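Long-range contact in tRNA threonylcarbamoyladenosine biosynthesis protein TsaB (Pseudomonas aeruginosa, PDB 5BR9), which probably takes part in making the threonylcarbamoyladenosine modification of tRNA: residues A[19-24]-A[36-41]. Residues are numbered along the deposited sequence; the frame is centred on the assembly and turned at random.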
loop_
_atom_site.group_PDB
_atom_site.type_symbol
_atom_site.label_atom_id
_atom_site.label_comp_id
_atom_site.label_asym_id
_atom_site.label_seq_id
_atom_site.Cartn_x
_atom_site.Cartn_y
_atom_site.Cartn_z
ATOM N N THR A 19 -0.786 -12.327 -5.934
ATOM C CA THR A 19 -0.067 -13.007 -7.005
ATOM C C THR A 19 -0.089 -12.165 -8.255
ATOM O O THR A 19 -0.539 -11.027 -8.214
ATOM C CB THR A 19 -0.675 -14.411 -7.316
ATOM O OG1 THR A 19 -2.000 -14.265 -7.849
ATOM C CG2 THR A 19 -0.722 -15.270 -6.067
ATOM N N GLU A 20 0.373 -12.743 -9.364
ATOM C CA GLU A 20 0.276 -12.109 -10.678
ATOM C C GLU A 20 -1.201 -11.988 -11.097
ATOM O O GLU A 20 -1.541 -11.251 -12.027
ATOM C CB GLU A 20 1.071 -12.903 -11.720
ATOM C CG GLU A 20 0.472 -14.270 -12.049
ATOM C CD GLU A 20 1.282 -15.050 -13.080
ATOM O OE1 GLU A 20 1.111 -16.289 -13.146
ATOM O OE2 GLU A 20 2.086 -14.431 -13.817
ATOM N N ALA A 21 -2.065 -12.724 -10.401
ATOM C CA ALA A 21 -3.508 -12.638 -10.592
ATOM C C ALA A 21 -4.088 -11.503 -9.752
ATOM O O ALA A 21 -3.671 -11.275 -8.609
ATOM C CB ALA A 21 -4.189 -13.960 -10.229
ATOM N N CYS A 22 -5.028 -10.778 -10.343
ATOM C CA CYS A 22 -5.764 -9.749 -9.644
ATOM C C CYS A 22 -7.249 -10.112 -9.692
ATOM O O CYS A 22 -7.804 -10.360 -10.764
ATOM C CB CYS A 22 -5.507 -8.377 -10.268
ATOM S SG CYS A 22 -6.244 -7.022 -9.335
ATOM N N SER A 23 -7.905 -10.194 -8.546
ATOM C CA SER A 23 -9.297 -10.604 -8.596
ATOM C C SER A 23 -10.136 -9.927 -7.525
ATOM O O SER A 23 -9.624 -9.503 -6.474
ATOM C CB SER A 23 -9.411 -12.128 -8.491
ATOM O OG SER A 23 -8.979 -12.593 -7.237
ATOM N N VAL A 24 -11.423 -9.780 -7.836
ATOM C CA VAL A 24 -12.361 -9.100 -6.964
ATOM C C VAL A 24 -13.652 -9.906 -6.936
ATOM O O VAL A 24 -14.019 -10.558 -7.908
ATOM C CB VAL A 24 -12.606 -7.642 -7.433
ATOM C CG1 VAL A 24 -11.288 -6.842 -7.443
ATOM C CG2 VAL A 24 -13.246 -7.623 -8.820
ATOM N N TYR A 36 -11.563 -12.037 -12.501
ATOM C CA TYR A 36 -10.212 -12.530 -12.295
ATOM C C TYR A 36 -9.357 -12.229 -13.536
ATOM O O TYR A 36 -9.757 -12.532 -14.654
ATOM C CB TYR A 36 -10.302 -14.038 -11.995
ATOM C CG TYR A 36 -9.029 -14.833 -11.761
ATOM C CD1 TYR A 36 -8.637 -15.191 -10.469
ATOM C CD2 TYR A 36 -8.267 -15.299 -12.829
ATOM C CE1 TYR A 36 -7.492 -15.959 -10.244
ATOM C CE2 TYR A 36 -7.114 -16.063 -12.612
ATOM C CZ TYR A 36 -6.731 -16.392 -11.321
ATOM O OH TYR A 36 -5.598 -17.157 -11.112
ATOM N N GLU A 37 -8.195 -11.608 -13.340
ATOM C CA GLU A 37 -7.287 -11.323 -14.455
ATOM C C GLU A 37 -5.833 -11.610 -14.081
ATOM O O GLU A 37 -5.413 -11.307 -12.968
ATOM C CB GLU A 37 -7.406 -9.864 -14.898
ATOM C CG GLU A 37 -8.701 -9.507 -15.596
ATOM C CD GLU A 37 -8.771 -8.032 -15.973
ATOM O OE1 GLU A 37 -7.711 -7.370 -16.069
ATOM O OE2 GLU A 37 -9.899 -7.534 -16.160
ATOM N N VAL A 38 -5.061 -12.178 -15.006
ATOM C CA VAL A 38 -3.621 -12.262 -14.788
ATOM C C VAL A 38 -2.985 -11.021 -15.408
ATOM O O VAL A 38 -3.071 -10.802 -16.612
ATOM C CB VAL A 38 -3.003 -13.583 -15.338
ATOM C CG1 VAL A 38 -3.556 -14.785 -14.577
ATOM C CG2 VAL A 38 -3.251 -13.745 -16.811
ATOM N N ILE A 39 -2.380 -10.190 -14.561
ATOM C CA ILE A 39 -1.776 -8.937 -15.000
ATOM C C ILE A 39 -0.597 -8.581 -14.104
ATOM O O ILE A 39 -0.756 -7.875 -13.102
ATOM C CB ILE A 39 -2.808 -7.778 -15.029
ATOM C CG1 ILE A 39 -3.766 -7.854 -13.831
ATOM C CG2 ILE A 39 -3.570 -7.751 -16.349
ATOM C CD1 ILE A 39 -3.698 -6.639 -12.926
ATOM N N PRO A 40 0.596 -9.071 -14.469
ATOM C CA PRO A 40 1.834 -8.825 -13.722
ATOM C C PRO A 40 2.200 -7.345 -13.653
ATOM O O PRO A 40 2.210 -6.680 -14.690
ATOM C CB PRO A 40 2.892 -9.596 -14.525
ATOM C CG PRO A 40 2.125 -10.593 -15.339
ATOM C CD PRO A 40 0.817 -9.930 -15.645
ATOM N N ARG A 41 2.471 -6.859 -12.440
ATOM C CA ARG A 41 3.018 -5.520 -12.190
ATOM C C ARG A 41 2.010 -4.377 -12.398
ATOM O O ARG A 41 2.338 -3.211 -12.171
ATOM C CB ARG A 41 4.263 -5.276 -13.060
#
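Cys22 and Glu37 form the hydrogen-bonded pair of an antiparallel hairpin: Cys22 N gives to Glu37 O at 2.7 Å, almost straight at 174°, and Glu37 N returns a bond to Cys22 O at 2.9 Å. Where strand 31-38 gives way to loop, Ile39 N still reaches Glu20 O at 2.9 Å.

On one face, Tyr36 has CG anti to its backbone N (chi1 179°), which lays the ring along the neighbouring strand. Ser23 CB and Ala21 CB approach the ring obliquely, Ser23 CB at 3.7 Å from Tyr36 CD1 and Ala21 CB at 3.6 Å from Tyr36 OH; small side chains suit these places because they leave room for the ring. On the other face, Ile39 extends CD1 to within 3.7 Å of Cys22 CB, a compact apolar pair beside helix 43-58.

Further out, Thr19 OG1 accepts from Ala21 N in an ST turn that shapes the entry to strand 21-28. Ser23 OG bonds to Ala196 N, and His195 stacks on the Tyr36 ring. The hairpin edges a five-stranded sheet, consistent with the ASKHA fold of its family: backbone bonds set its register, apolar contacts join the Cys22 face to the helix, and a hydrogen bond and ring stack join the Tyr36 face to residues 193-196.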